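Local atomic coordinates of putative arylalkylamine N-Acetyltransferase 7 (PDB entry 4FD7), a protein that probably transfers an acetyl group from acetyl-CoA to an amine substrate, possibly an arylalkylamine. Residues Phe139-Val144 against Tyr232-Val237; His146-Met151 against Pro174-Val179. All blocks are in the same frame, centred on the assembly; numbering follows the deposited sequence.

Overall arrangement
The two contacts lie on the same side of the chain's centre, their centres 12 Å apart. Along the chain, helix 138-142 of contact 1 leads almost directly into strand 146-155 of contact 2; helix 172-179 follows, and strand 229-236 returns near the C-terminus to close contact 1 around contact 2. The two also touch: the hydroxyls of Tyr232 and Tyr147 probably share a hydrogen bond, Phe139 packs on Tyr147, and Val237 lies on Cys176. Strand 146-155 edges the five-stranded sheet and strand 229-236 is central in the three-stranded one, so each contact sets a helix against one of the two sheets, which meet where strand 146-155 pairs with strand 183-188.

Contact 1: Phe139-Val144 against Tyr232-Val237; sequences FDRYNV and YMSLRV
Tyr142 reaches from the last turn of helix 138-142 to strand 229-236 and meets two side chains there, Ser234 at its phenol end and Arg236 along one ring side. The hydroxyls come tip to tip, Tyr142 OH lying 2.7 Å from Ser234 OG, a hydrogen bond between two hydroxyls. Ser234 OG sits at the ring edge, near the ring plane, and it also lies 3.4 Å from Tyr142 CE1. That position follows from the serine torsion, chi1 57°, which sets OG between the backbone N and the carbonyl carbon.

On the other side of the ring the aliphatic part of Arg236 runs past obliquely. Its CG is 3.8 Å from Tyr142 CE2, and its CD is 4.1 Å from Tyr142 CD2, so methylenes rather than the charged group make the touch. A bend at chi3 (74°) then turns the rest of the arginine, leaving the guanidinium plane 76° from the tyrosine ring; the two are not stacked. Leu183 of the neighbouring strand touches both Tyr142 and Arg236.

Ser234 OG has a stronger partner in Asp205, on strand 203-209, and that carboxylate also makes a salt bridge with Arg141 NH1. Arg141 NH1 further binds the carbonyl of Ala136, while Arg141 NH2 stops 4.3 Å from Ser234 OG, too far for a bond.

The chemistry is thus a small polar cluster of Tyr142, Ser234 and Asp205, with Arg141 also on the carboxylate. The buried serine hydroxyl has two hydrogen-bonding partners, Tyr142 and Asp205, which probably limit its rotation, and the negative charge of Asp205 probably polarises it; the helix end meets the strand through this cluster at the phenol tip and through apolar methylene contacts beside the ring.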
# COMPACT_ATOMS: atom_id res chain seq x y z
N PHE A 139 6.78 12.80 10.69
CA PHE A 139 6.02 13.67 11.61
C PHE A 139 6.76 14.95 11.90
O PHE A 139 6.19 16.02 11.81
CB PHE A 139 5.70 12.96 12.93
CG PHE A 139 4.90 11.71 12.76
CD1 PHE A 139 3.55 11.77 12.44
CD2 PHE A 139 5.51 10.47 12.89
CE1 PHE A 139 2.80 10.60 12.29
CE2 PHE A 139 4.76 9.30 12.73
CZ PHE A 139 3.42 9.37 12.42
N ASP A 140 8.04 14.84 12.23
CA ASP A 140 8.83 16.04 12.50
C ASP A 140 9.16 16.84 11.24
O ASP A 140 9.18 18.06 11.27
CB ASP A 140 10.12 15.68 13.24
CG ASP A 140 9.87 15.29 14.68
OD1 ASP A 140 8.84 15.70 15.25
OD2 ASP A 140 10.73 14.58 15.26
N ARG A 141 9.41 16.15 10.13
CA ARG A 141 9.73 16.83 8.88
C ARG A 141 8.57 17.68 8.39
O ARG A 141 8.78 18.77 7.85
CB ARG A 141 10.13 15.83 7.80
CG ARG A 141 11.62 15.55 7.80
CD ARG A 141 12.02 14.60 6.70
NE ARG A 141 11.60 15.06 5.38
CZ ARG A 141 10.89 14.32 4.53
NH1 ARG A 141 10.51 13.09 4.88
NH2 ARG A 141 10.54 14.80 3.34
N TYR A 142 7.35 17.18 8.55
CA TYR A 142 6.19 17.95 8.09
C TYR A 142 5.41 18.64 9.21
O TYR A 142 4.45 19.36 8.94
CB TYR A 142 5.25 17.05 7.30
CG TYR A 142 5.75 16.68 5.92
CD1 TYR A 142 6.31 15.44 5.67
CD2 TYR A 142 5.62 17.56 4.86
CE1 TYR A 142 6.73 15.09 4.38
CE2 TYR A 142 6.04 17.23 3.59
CZ TYR A 142 6.59 16.00 3.35
OH TYR A 142 7.00 15.69 2.06
N ASN A 143 5.83 18.43 10.46
CA ASN A 143 5.13 18.97 11.63
C ASN A 143 3.67 18.57 11.59
O ASN A 143 2.77 19.42 11.63
CB ASN A 143 5.25 20.51 11.70
CG ASN A 143 4.82 21.06 13.05
OD1 ASN A 143 5.05 20.43 14.08
ND2 ASN A 143 4.21 22.24 13.06
N VAL A 144 3.45 17.27 11.43
CA VAL A 144 2.11 16.71 11.50
C VAL A 144 2.08 15.58 12.51
O VAL A 144 3.13 15.01 12.86
CB VAL A 144 1.63 16.17 10.13
CG1 VAL A 144 1.59 17.28 9.11
CG2 VAL A 144 2.54 15.03 9.65
N TYR A 232 11.03 5.46 0.93
CA TYR A 232 9.92 6.06 1.65
C TYR A 232 9.60 7.36 0.89
O TYR A 232 10.49 8.18 0.68
CB TYR A 232 10.26 6.33 3.11
CG TYR A 232 9.11 6.03 4.05
CD1 TYR A 232 8.94 4.76 4.57
CD2 TYR A 232 8.19 7.01 4.39
CE1 TYR A 232 7.89 4.47 5.42
CE2 TYR A 232 7.14 6.73 5.24
CZ TYR A 232 6.99 5.46 5.75
OH TYR A 232 5.94 5.18 6.60
N MET A 233 8.35 7.51 0.48
CA MET A 233 7.92 8.64 -0.35
C MET A 233 6.67 9.30 0.24
O MET A 233 5.81 8.63 0.84
CB MET A 233 7.71 8.21 -1.80
CG MET A 233 8.89 7.46 -2.41
SD MET A 233 8.47 6.85 -4.06
CE MET A 233 8.41 8.40 -4.96
N SER A 234 6.58 10.62 0.07
CA SER A 234 5.48 11.40 0.68
C SER A 234 4.76 12.35 -0.28
O SER A 234 5.34 12.88 -1.22
CB SER A 234 5.97 12.15 1.93
OG SER A 234 7.07 13.00 1.66
N LEU A 235 3.48 12.58 -0.01
CA LEU A 235 2.64 13.41 -0.86
C LEU A 235 1.78 14.33 -0.01
O LEU A 235 0.94 13.86 0.76
CB LEU A 235 1.73 12.53 -1.72
CG LEU A 235 0.72 13.22 -2.64
CD1 LEU A 235 1.44 13.92 -3.80
CD2 LEU A 235 -0.28 12.19 -3.15
N ARG A 236 2.00 15.64 -0.14
CA ARG A 236 1.11 16.62 0.48
C ARG A 236 -0.11 16.83 -0.39
O ARG A 236 -0.01 17.09 -1.59
CB ARG A 236 1.82 17.96 0.70
CG ARG A 236 2.72 17.98 1.91
CD ARG A 236 3.05 19.41 2.31
NE ARG A 236 1.95 20.12 2.96
CZ ARG A 236 2.09 21.31 3.52
NH1 ARG A 236 3.27 21.92 3.49
NH2 ARG A 236 1.06 21.91 4.11
N VAL A 237 -1.28 16.71 0.23
CA VAL A 237 -2.51 16.85 -0.49
C VAL A 237 -3.06 18.23 -0.18
O VAL A 237 -2.36 19.03 0.45
CB VAL A 237 -3.50 15.74 -0.13
CG1 VAL A 237 -2.80 14.38 -0.25
CG2 VAL A 237 -4.04 15.93 1.28

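Contact 2: His146-Met151 against Pro174-Val179; sequences HYLNAM and PLCRAV
A beta-alpha-beta crossover frames this contact: strand 146-155 enters it, helix 172-179 lies in the connection, and strand 183-188 leaves it. Leu148 is where strand and helix meet, its CA 7.5 Å from that of Cys176, the closest pair of CA atoms across the two segments. From the strand, the CB of Leu148 points at the helix, while that of its neighbour Tyr147 is directed to the other face of the sheet.

One methyl does most of the touching. Leu148 CD2 rests 3.8 Å from Cys176 SG and 4.1 Å from Leu175 CD2, wedged against two successive helix residues. The sulfur also settles beside the base of the leucine, with SG 3.9 Å from Leu148 CB. CG of Leu148, trans to the main-chain nitrogen (chi1 -176°), places CD2 against Cys176 and Leu175, and the side chain crosses that of Leu175 at about a right angle, so the two leucines meet methyl to methyl rather than lying side by side.

All three residues are buried and the contact is wholly apolar. Leu104 and Met86 also pack on Leu148, and Trp15 of strand 14-21 touches Leu175.

Behind the leucine, the main chain of Leu148 pairs with Leu183 and Ala185, and its carbonyl oxygen takes a further bond from Ser184 OG. That pairing sets the first and last strands of the crossover side by side and parallel, with the helix packed over one face, the arrangement found at the heart of the acetyl-CoA-binding core of GNAT acetyltransferases.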
# COMPACT_ATOMS: atom_id res chain seq x y z
N HIS A 146 -0.35 13.05 12.01
CA HIS A 146 -0.93 11.91 11.31
C HIS A 146 -0.57 11.91 9.83
O HIS A 146 -0.34 12.96 9.24
CB HIS A 146 -2.45 11.90 11.43
CG HIS A 146 -2.95 12.14 12.82
ND1 HIS A 146 -2.90 11.18 13.80
CD2 HIS A 146 -3.52 13.24 13.39
CE1 HIS A 146 -3.41 11.67 14.92
NE2 HIS A 146 -3.80 12.91 14.69
N TYR A 147 -0.53 10.71 9.23
CA TYR A 147 -0.48 10.59 7.77
C TYR A 147 -1.07 9.28 7.26
O TYR A 147 -1.05 8.27 7.94
CB TYR A 147 0.93 10.79 7.22
CG TYR A 147 1.95 9.72 7.57
CD1 TYR A 147 2.06 8.54 6.83
CD2 TYR A 147 2.85 9.92 8.61
CE1 TYR A 147 3.03 7.58 7.14
CE2 TYR A 147 3.81 8.98 8.92
CZ TYR A 147 3.90 7.82 8.18
OH TYR A 147 4.86 6.89 8.50
N LEU A 148 -1.59 9.30 6.04
CA LEU A 148 -2.17 8.11 5.44
C LEU A 148 -1.06 7.17 4.97
O LEU A 148 -0.27 7.53 4.11
CB LEU A 148 -3.04 8.48 4.24
CG LEU A 148 -3.78 7.31 3.60
CD1 LEU A 148 -4.73 6.66 4.60
CD2 LEU A 148 -4.55 7.78 2.36
N ASN A 149 -1.02 5.97 5.54
CA ASN A 149 -0.01 4.96 5.24
C ASN A 149 -0.68 3.76 4.61
O ASN A 149 -1.92 3.68 4.53
CB ASN A 149 0.68 4.55 6.54
CG ASN A 149 2.00 3.82 6.31
OD1 ASN A 149 2.47 3.65 5.18
ND2 ASN A 149 2.60 3.39 7.40
N ALA A 150 0.14 2.80 4.19
CA ALA A 150 -0.34 1.63 3.46
C ALA A 150 0.45 0.38 3.81
O ALA A 150 1.61 0.46 4.20
CB ALA A 150 -0.26 1.88 1.99
N MET A 151 -0.18 -0.77 3.62
CA MET A 151 0.50 -2.05 3.75
C MET A 151 0.16 -2.90 2.53
O MET A 151 -0.46 -3.96 2.66
CB MET A 151 0.06 -2.78 5.03
CG MET A 151 0.80 -4.08 5.32
SD MET A 151 2.58 -3.88 5.44
CE MET A 151 3.16 -4.93 4.10
N PRO A 174 -8.23 12.94 -3.02
CA PRO A 174 -9.54 13.34 -2.48
C PRO A 174 -9.89 12.64 -1.16
O PRO A 174 -10.55 13.26 -0.33
CB PRO A 174 -10.53 12.93 -3.59
CG PRO A 174 -9.80 11.94 -4.43
CD PRO A 174 -8.34 12.26 -4.33
N LEU A 175 -9.45 11.41 -0.95
CA LEU A 175 -9.73 10.71 0.31
C LEU A 175 -9.16 11.48 1.50
O LEU A 175 -9.85 11.67 2.51
CB LEU A 175 -9.17 9.28 0.30
CG LEU A 175 -9.24 8.49 1.61
CD1 LEU A 175 -10.68 8.30 2.11
CD2 LEU A 175 -8.55 7.14 1.48
N CYS A 176 -7.92 11.95 1.38
CA CYS A 176 -7.29 12.70 2.47
C CYS A 176 -7.98 14.03 2.70
O CYS A 176 -8.13 14.48 3.82
CB CYS A 176 -5.81 12.95 2.20
SG CYS A 176 -4.75 11.53 2.42
N ARG A 177 -8.39 14.67 1.61
CA ARG A 177 -9.04 15.96 1.75
C ARG A 177 -10.34 15.78 2.51
O ARG A 177 -10.73 16.61 3.33
CB ARG A 177 -9.31 16.60 0.38
CG ARG A 177 -8.05 17.04 -0.35
CD ARG A 177 -8.35 18.11 -1.41
NE ARG A 177 -7.20 18.36 -2.26
CZ ARG A 177 -7.24 18.45 -3.59
NH1 ARG A 177 -8.40 18.32 -4.22
NH2 ARG A 177 -6.13 18.67 -4.28
N ALA A 178 -11.01 14.67 2.22
CA ALA A 178 -12.31 14.39 2.82
C ALA A 178 -12.23 14.09 4.32
O ALA A 178 -13.08 14.55 5.09
CB ALA A 178 -13.01 13.25 2.08
N VAL A 179 -11.21 13.35 4.74
CA VAL A 179 -11.08 12.98 6.15
C VAL A 179 -10.18 13.91 6.95
O VAL A 179 -10.00 13.71 8.15
CB VAL A 179 -10.58 11.55 6.29
CG1 VAL A 179 -11.44 10.62 5.45
CG2 VAL A 179 -9.13 11.48 5.85